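Local coordinates for manganese-containing pseudocatalase (Thermus thermophilus, PDB 2V8T), which probably breaks down hydrogen peroxide to water and oxygen as a catalase, using a pair of manganese ions held within each subunit, at residues K57-T68 against L233-L244. Sequence-based numbering, arbitrary orientation.
Sequences KPYYDLIANIAT and LYRFSPEDYRDL
With chi1 at -175°, Asn65 turns its amide away from its own backbone N, straight at the backbone of 233-244, while Lys57 runs extended to its last bond, where a bend swings NZ between Asp61 and Asp243. Segment 57-68 opens helix 57-85, which also carries the manganese ligands Glu70 and His73 of this ferritin-clan protein; strand 233-235 and the loop after it pack against it near the second subunit. The Asn65 amide suits its place because it gives and takes at once. ND2 donates almost straight to Tyr234 O (2.8 Å). OD1 accepts from Phe236 N (2.9 Å) on an in-plane lone pair. These two bonds fix the amide's rotation; a water donating to Asn65 OD1 and Phe236 O adds a further link. The Leu244 side chain crosses that of Asn65 at about a right angle, CD1 3.6 Å from Asn65 ND2.

Nearer the helix start, Lys57 NZ reaches the syn lone pair of Asp61 OD2 and meets Asp243 OD2 (2.9 Å) from above the carboxylate plane. Asp61 OD2 also accepts from Asp243 N (3.0 Å). One residue before Asn65, Ala64, small enough to admit a ring, makes a CH-pi contact with one face of Tyr241, whose OH bonds Asp6 of the second subunit.

The lysine probably offsets the repulsion of two carboxylates whose OD2 atoms lie 4.0 Å apart, helped by Tyr298 OH of the second subunit, hydrogen-bonded to Asp243 OD2.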
ATOM      1  N   LYS A  57      -7.717  32.664 -16.461  1.00  9.01           N
ATOM      2  CA  LYS A  57      -7.263  31.972 -17.668  1.00  8.97           C
ATOM      3  C   LYS A  57      -5.773  31.890 -17.872  1.00  8.95           C
ATOM      4  O   LYS A  57      -5.306  30.826 -18.291  1.00  9.52           O
ATOM      5  CB  LYS A  57      -7.960  32.548 -18.916  1.00  9.44           C
ATOM      6  CG  LYS A  57      -7.637  31.792 -20.189  1.00  9.63           C
ATOM      7  CD  LYS A  57      -8.473  32.280 -21.343  1.00 10.27           C
ATOM      8  CE  LYS A  57      -8.284  31.492 -22.609  1.00 11.24           C
ATOM      9  NZ  LYS A  57      -6.870  31.434 -23.033  1.00 11.95           N
ATOM     10  N   PRO A  58      -4.979  32.936 -17.641  1.00  9.37           N
ATOM     11  CA  PRO A  58      -3.567  32.758 -17.935  1.00 10.80           C
ATOM     12  C   PRO A  58      -2.946  31.615 -17.126  1.00  9.50           C
ATOM     13  O   PRO A  58      -2.060  30.872 -17.623  1.00 11.08           O
ATOM     14  CB  PRO A  58      -2.990  34.133 -17.529  1.00 13.68           C
ATOM     15  CG  PRO A  58      -4.177  35.107 -17.750  1.00 14.53           C
ATOM     16  CD  PRO A  58      -5.329  34.309 -17.255  1.00 11.29           C
ATOM     17  N   TYR A  59      -3.395  31.463 -15.894  1.00  8.16           N
ATOM     18  CA  TYR A  59      -2.878  30.413 -14.998  1.00  8.14           C
ATOM     19  C   TYR A  59      -3.424  29.057 -15.371  1.00  7.56           C
ATOM     20  O   TYR A  59      -2.698  28.042 -15.310  1.00  8.29           O
ATOM     21  CB  TYR A  59      -3.252  30.777 -13.538  1.00  8.35           C
ATOM     22  CG  TYR A  59      -2.760  32.150 -13.161  1.00  8.09           C
ATOM     23  CD1 TYR A  59      -1.448  32.370 -12.829  1.00  9.33           C
ATOM     24  CD2 TYR A  59      -3.621  33.244 -13.206  1.00  9.44           C
ATOM     25  CE1 TYR A  59      -1.001  33.656 -12.571  1.00 10.83           C
ATOM     26  CE2 TYR A  59      -3.177  34.532 -12.959  1.00 10.21           C
ATOM     27  CZ  TYR A  59      -1.851  34.734 -12.622  1.00 10.17           C
ATOM     28  OH  TYR A  59      -1.440  36.010 -12.350  1.00 12.67           O
ATOM     29  N   TYR A  60      -4.682  28.997 -15.771  1.00  8.10           N
ATOM     30  CA  TYR A  60      -5.273  27.749 -16.290  1.00  8.37           C
ATOM     31  C   TYR A  60      -4.522  27.297 -17.541  1.00  8.41           C
ATOM     32  O   TYR A  60      -4.149  26.112 -17.658  1.00  8.94           O
ATOM     33  CB  TYR A  60      -6.742  27.966 -16.580  1.00  8.40           C
ATOM     34  CG  TYR A  60      -7.379  26.761 -17.247  1.00  8.38           C
ATOM     35  CD1 TYR A  60      -7.458  25.532 -16.604  1.00  7.84           C
ATOM     36  CD2 TYR A  60      -7.898  26.859 -18.527  1.00  9.11           C
ATOM     37  CE1 TYR A  60      -8.013  24.439 -17.225  1.00  7.78           C
ATOM     38  CE2 TYR A  60      -8.466  25.776 -19.149  1.00  9.11           C
ATOM     39  CZ  TYR A  60      -8.556  24.563 -18.503  1.00  7.82           C
ATOM     40  OH  TYR A  60      -9.131  23.458 -19.080  1.00  8.81           O
ATOM     41  N   ASP A  61      -4.292  28.200 -18.479  1.00  8.72           N
ATOM     42  CA  ASP A  61      -3.587  27.837 -19.693  1.00  8.90           C
ATOM     43  C   ASP A  61      -2.241  27.224 -19.354  1.00  7.92           C
ATOM     44  O   ASP A  61      -1.815  26.226 -19.949  1.00  7.94           O
ATOM     45  CB  ASP A  61      -3.240  29.121 -20.575  0.70  7.41           C
ATOM     46  CG  ASP A  61      -4.450  29.661 -21.392  0.70  8.54           C
ATOM     47  OD1 ASP A  61      -5.597  29.132 -21.249  0.70  9.60           O
ATOM     48  OD2 ASP A  61      -4.187  30.619 -22.170  0.70 10.71           O
ATOM     49  N   LEU A  62      -1.551  27.816 -18.390  1.00  7.81           N
ATOM     50  CA  LEU A  62      -0.214  27.352 -18.026  1.00  7.78           C
ATOM     51  C   LEU A  62      -0.267  25.897 -17.516  1.00  7.13           C
ATOM     52  O   LEU A  62       0.490  25.055 -17.971  1.00  7.54           O
ATOM     53  CB  LEU A  62       0.371  28.286 -16.971  1.00  8.61           C
ATOM     54  CG  LEU A  62       1.785  28.001 -16.637  1.00 10.04           C
ATOM     55  CD1 LEU A  62       2.722  28.209 -17.800  1.00 13.11           C
ATOM     56  CD2 LEU A  62       2.214  28.844 -15.438  1.00 12.06           C
ATOM     57  N   ILE A  63      -1.147  25.641 -16.540  1.00  7.22           N
ATOM     58  CA  ILE A  63      -1.202  24.293 -15.955  1.00  6.97           C
ATOM     59  C   ILE A  63      -1.702  23.286 -16.976  1.00  6.75           C
ATOM     60  O   ILE A  63      -1.175  22.171 -17.083  1.00  7.13           O
ATOM     61  CB  ILE A  63      -2.050  24.315 -14.655  0.60  7.12           C
ATOM     62  CG1 ILE A  63      -1.388  25.208 -13.574  0.60  7.21           C
ATOM     63  CG2 ILE A  63      -2.253  22.875 -14.122  0.60  8.17           C
ATOM     64  CD1 ILE A  63      -2.269  25.382 -12.301  0.60  9.36           C
ATOM     65  N   ALA A  64      -2.749  23.636 -17.744  1.00  7.07           N
ATOM     66  CA  ALA A  64      -3.300  22.724 -18.709  1.00  7.07           C
ATOM     67  C   ALA A  64      -2.265  22.354 -19.777  1.00  6.69           C
ATOM     68  O   ALA A  64      -2.206  21.207 -20.248  1.00  7.07           O
ATOM     69  CB  ALA A  64      -4.557  23.295 -19.346  1.00  7.98           C
ATOM     70  N   ASN A  65      -1.489  23.343 -20.212  1.00  6.88           N
ATOM     71  CA  ASN A  65      -0.505  23.131 -21.256  1.00  6.85           C
ATOM     72  C   ASN A  65       0.720  22.351 -20.753  1.00  6.60           C
ATOM     73  O   ASN A  65       1.203  21.453 -21.432  1.00  7.05           O
ATOM     74  CB  ASN A  65      -0.074  24.470 -21.838  1.00  7.62           C
ATOM     75  CG  ASN A  65       0.851  24.293 -22.996  1.00  7.76           C
ATOM     76  OD1 ASN A  65       0.454  23.774 -24.051  1.00  8.82           O
ATOM     77  ND2 ASN A  65       2.097  24.691 -22.832  1.00  8.54           N
ATOM     78  N   ILE A  66       1.228  22.703 -19.566  1.00  6.88           N
ATOM     79  CA  ILE A  66       2.365  21.956 -19.029  1.00  6.50           C
ATOM     80  C   ILE A  66       1.952  20.506 -18.770  1.00  6.46           C
ATOM     81  O   ILE A  66       2.733  19.588 -19.045  1.00  6.85           O
ATOM     82  CB  ILE A  66       3.009  22.657 -17.837  1.00  6.98           C
ATOM     83  CG1 ILE A  66       3.625  23.978 -18.281  1.00  7.62           C
ATOM     84  CG2 ILE A  66       4.073  21.754 -17.195  1.00  7.56           C
ATOM     85  CD1 ILE A  66       4.188  24.825 -17.127  1.00  9.15           C
ATOM     86  N   ALA A  67       0.714  20.263 -18.305  1.00  6.57           N
ATOM     87  CA  ALA A  67       0.252  18.892 -18.151  1.00  6.47           C
ATOM     88  C   ALA A  67       0.437  18.116 -19.466  1.00  6.47           C
ATOM     89  O   ALA A  67       0.833  16.950 -19.486  1.00  7.26           O
ATOM     90  CB  ALA A  67      -1.214  18.859 -17.758  1.00  7.36           C
ATOM     91  N   THR A  68       0.050  18.758 -20.583  1.00  6.83           N
ATOM     92  CA  THR A  68       0.148  18.104 -21.886  1.00  6.71           C
ATOM     93  C   THR A  68       1.593  17.775 -22.234  1.00  6.60           C
ATOM     94  O   THR A  68       1.897  16.716 -22.762  1.00  7.14           O
ATOM     95  CB  THR A  68      -0.514  18.968 -22.960  1.00  7.20           C
ATOM     96  OG1 THR A  68      -1.813  19.318 -22.512  1.00  7.47           O
ATOM     97  CG2 THR A  68      -0.617  18.222 -24.274  1.00  7.92           C
ATOM     98  N   LEU A 233       8.533  27.743 -24.226  1.00  7.61           N
ATOM     99  CA  LEU A 233       7.320  27.103 -23.708  1.00  7.61           C
ATOM    100  C   LEU A 233       6.488  26.797 -24.930  1.00  7.48           C
ATOM    101  O   LEU A 233       5.964  27.716 -25.596  1.00  8.86           O
ATOM    102  CB  LEU A 233       6.581  27.988 -22.709  1.00  8.19           C
ATOM    103  CG  LEU A 233       5.456  27.300 -21.955  1.00  8.37           C
ATOM    104  CD1 LEU A 233       5.995  26.228 -20.983  1.00 10.30           C
ATOM    105  CD2 LEU A 233       4.638  28.322 -21.186  1.00 10.45           C
ATOM    106  N   TYR A 234       6.413  25.529 -25.328  1.00  7.60           N
ATOM    107  CA  TYR A 234       5.650  25.100 -26.494  1.00  7.55           C
ATOM    108  C   TYR A 234       4.173  25.050 -26.138  1.00  7.50           C
ATOM    109  O   TYR A 234       3.806  24.508 -25.081  1.00  8.22           O
ATOM    110  CB  TYR A 234       6.096  23.729 -26.953  1.00  7.97           C
ATOM    111  CG  TYR A 234       7.561  23.624 -27.295  1.00  8.05           C
ATOM    112  CD1 TYR A 234       8.504  23.215 -26.345  1.00  9.38           C
ATOM    113  CD2 TYR A 234       8.039  23.962 -28.542  1.00  8.55           C
ATOM    114  CE1 TYR A 234       9.844  23.170 -26.631  1.00 10.32           C
ATOM    115  CE2 TYR A 234       9.364  23.923 -28.855  1.00  9.53           C
ATOM    116  CZ  TYR A 234      10.306  23.562 -27.902  1.00 10.18           C
ATOM    117  OH  TYR A 234      11.655  23.527 -28.170  1.00 12.17           O
ATOM    118  N   ARG A 235       3.343  25.529 -27.049  1.00  7.75           N
ATOM    119  CA  ARG A 235       1.893  25.467 -26.930  1.00  7.72           C
ATOM    120  C   ARG A 235       1.439  24.161 -27.577  1.00  7.78           C
ATOM    121  O   ARG A 235       1.347  24.060 -28.820  1.00  8.79           O
ATOM    122  CB  ARG A 235       1.246  26.694 -27.582  1.00  8.27           C
ATOM    123  CG  ARG A 235      -0.245  26.758 -27.356  1.00  8.61           C
ATOM    124  CD  ARG A 235      -0.898  27.992 -28.023  1.00  9.68           C
ATOM    125  NE  ARG A 235      -0.908  27.913 -29.480  1.00 10.56           N
ATOM    126  CZ  ARG A 235      -1.843  27.245 -30.194  1.00 10.99           C
ATOM    127  NH1 ARG A 235      -2.924  26.777 -29.620  1.00 11.17           N
ATOM    128  NH2 ARG A 235      -1.673  27.090 -31.503  1.00 12.77           N
ATOM    129  N   PHE A 236       1.179  23.141 -26.756  1.00  7.45           N
ATOM    130  CA  PHE A 236       0.851  21.803 -27.214  1.00  7.56           C
ATOM    131  C   PHE A 236      -0.675  21.693 -27.465  1.00  7.45           C
ATOM    132  O   PHE A 236      -1.377  20.927 -26.827  1.00  7.51           O
ATOM    133  CB  PHE A 236       1.285  20.748 -26.194  1.00  7.90           C
ATOM    134  CG  PHE A 236       2.768  20.478 -26.156  1.00  7.83           C
ATOM    135  CD1 PHE A 236       3.308  19.500 -26.994  1.00  9.42           C
ATOM    136  CD2 PHE A 236       3.634  21.110 -25.256  1.00  7.84           C
ATOM    137  CE1 PHE A 236       4.659  19.173 -26.953  1.00 10.10           C
ATOM    138  CE2 PHE A 236       4.970  20.783 -25.235  1.00  8.14           C
ATOM    139  CZ  PHE A 236       5.492  19.823 -26.052  1.00  8.64           C
ATOM    140  N   SER A 237      -1.171  22.461 -28.419  1.00  8.43           N
ATOM    141  CA  SER A 237      -2.605  22.502 -28.710  1.00  8.69           C
ATOM    142  C   SER A 237      -2.848  23.050 -30.105  1.00 10.11           C
ATOM    143  O   SER A 237      -2.168  24.014 -30.482  1.00 11.60           O
ATOM    144  CB  SER A 237      -3.312  23.440 -27.727  1.00  8.39           C
ATOM    145  OG  SER A 237      -4.688  23.581 -28.023  1.00  9.00           O
ATOM    146  N   PRO A 238      -3.858  22.565 -30.822  1.00 10.41           N
ATOM    147  CA  PRO A 238      -4.201  23.206 -32.111  1.00 11.73           C
ATOM    148  C   PRO A 238      -4.564  24.699 -31.951  1.00 11.36           C
ATOM    149  O   PRO A 238      -4.046  25.550 -32.698  1.00 12.89           O
ATOM    150  CB  PRO A 238      -5.343  22.370 -32.660  1.00 11.71           C
ATOM    151  CG  PRO A 238      -5.143  20.989 -32.000  1.00 11.41           C
ATOM    152  CD  PRO A 238      -4.641  21.319 -30.598  1.00 10.53           C
ATOM    153  N   GLU A 239      -5.446  25.004 -31.034  1.00 11.06           N
ATOM    154  CA  GLU A 239      -6.058  26.349 -31.006  1.00 11.49           C
ATOM    155  C   GLU A 239      -6.196  26.946 -29.619  1.00 10.91           C
ATOM    156  O   GLU A 239      -6.522  28.123 -29.492  1.00 12.74           O
ATOM    157  CB  GLU A 239      -7.508  26.336 -31.520  0.50 11.97           C
ATOM    158  CG  GLU A 239      -7.640  26.210 -33.006  0.50 11.91           C
ATOM    159  CD  GLU A 239      -7.062  27.353 -33.826  0.50 12.46           C
ATOM    160  OE1 GLU A 239      -6.708  28.398 -33.277  0.50 11.27           O
ATOM    161  OE2 GLU A 239      -6.979  27.149 -35.061  0.50 13.84           O
ATOM    162  N   ASP A 240      -6.006  26.157 -28.560  1.00  9.15           N
ATOM    163  CA  ASP A 240      -6.265  26.607 -27.188  1.00  9.06           C
ATOM    164  C   ASP A 240      -4.993  27.059 -26.493  1.00  8.64           C
ATOM    165  O   ASP A 240      -3.869  26.875 -26.977  1.00  9.11           O
ATOM    166  CB  ASP A 240      -6.961  25.486 -26.441  0.80  9.39           C
ATOM    167  CG  ASP A 240      -8.379  25.324 -26.911  0.80  9.56           C
ATOM    168  OD1 ASP A 240      -9.151  26.289 -26.642  0.80 12.42           O
ATOM    169  OD2 ASP A 240      -8.756  24.222 -27.402  0.80  9.65           O
ATOM    170  N   TYR A 241      -5.203  27.683 -25.349  1.00  9.41           N
ATOM    171  CA  TYR A 241      -4.108  28.062 -24.470  1.00  9.30           C
ATOM    172  C   TYR A 241      -3.181  29.078 -25.110  1.00  9.60           C
ATOM    173  O   TYR A 241      -1.961  28.987 -25.049  1.00 10.95           O
ATOM    174  CB  TYR A 241      -3.320  26.834 -23.920  1.00  9.66           C
ATOM    175  CG  TYR A 241      -4.227  25.711 -23.504  1.00  8.81           C
ATOM    176  CD1 TYR A 241      -5.305  25.882 -22.632  1.00  9.16           C
ATOM    177  CD2 TYR A 241      -4.094  24.460 -24.078  1.00  9.47           C
ATOM    178  CE1 TYR A 241      -6.180  24.848 -22.328  1.00  8.44           C
ATOM    179  CE2 TYR A 241      -4.967  23.421 -23.779  1.00 10.11           C
ATOM    180  CZ  TYR A 241      -6.031  23.626 -22.911  1.00  8.70           C
ATOM    181  OH  TYR A 241      -6.872  22.562 -22.644  1.00  9.49           O
ATOM    182  N   ARG A 242      -3.810  30.102 -25.703  1.00 10.18           N
ATOM    183  CA  ARG A 242      -3.118  31.135 -26.433  1.00 10.70           C
ATOM    184  C   ARG A 242      -2.623  32.298 -25.556  1.00 10.46           C
ATOM    185  O   ARG A 242      -2.001  33.231 -26.123  1.00 12.16           O
ATOM    186  CB  ARG A 242      -3.950  31.632 -27.585  1.00 12.14           C
ATOM    187  CG  ARG A 242      -4.076  30.569 -28.716  1.00 13.44           C
ATOM    188  CD  ARG A 242      -4.823  31.122 -29.875  1.00 16.48           C
ATOM    189  NE  ARG A 242      -4.814  30.225 -31.036  1.00 15.98           N
ATOM    190  CZ  ARG A 242      -3.795  30.052 -31.891  1.00 15.92           C
ATOM    191  NH1 ARG A 242      -2.646  30.651 -31.728  1.00 19.78           N
ATOM    192  NH2 ARG A 242      -3.918  29.237 -32.936  1.00 17.35           N
ATOM    193  N   ASP A 243      -2.810  32.236 -24.232  1.00 10.42           N
ATOM    194  CA  ASP A 243      -2.405  33.337 -23.341  1.00 10.00           C
ATOM    195  C   ASP A 243      -1.189  32.969 -22.495  1.00  9.58           C
ATOM    196  O   ASP A 243      -0.943  33.619 -21.489  1.00 10.11           O
ATOM    197  CB  ASP A 243      -3.565  33.790 -22.491  1.00 10.74           C
ATOM    198  CG  ASP A 243      -4.707  34.339 -23.306  1.00 11.79           C
ATOM    199  OD1 ASP A 243      -4.456  35.005 -24.317  1.00 14.46           O
ATOM    200  OD2 ASP A 243      -5.891  34.128 -22.917  1.00 13.09           O
ATOM    201  N   LEU A 244      -0.405  31.984 -22.929  1.00  9.62           N
ATOM    202  CA  LEU A 244       0.763  31.607 -22.139  1.00  9.14           C
ATOM    203  C   LEU A 244       1.754  32.744 -21.952  1.00  8.93           C
ATOM    204  O   LEU A 244       2.446  32.805 -20.940  1.00  9.97           O
ATOM    205  CB  LEU A 244       1.471  30.405 -22.776  1.00  8.81           C
ATOM    206  CG  LEU A 244       0.653  29.114 -22.812  1.00  9.16           C
ATOM    207  CD1 LEU A 244       1.301  28.112 -23.737  1.00 10.38           C
ATOM    208  CD2 LEU A 244       0.479  28.518 -21.410  1.00 10.03           C
TER
HETATM  209  O   HOH W   1      -6.720  30.586 -25.672  1.00 13.74           O
HETATM  210  O   HOH W   2      -0.076  32.945 -18.969  1.00 19.13           O
HETATM  211  O   HOH W   3      -1.701  21.780 -24.169  0.50  7.86           O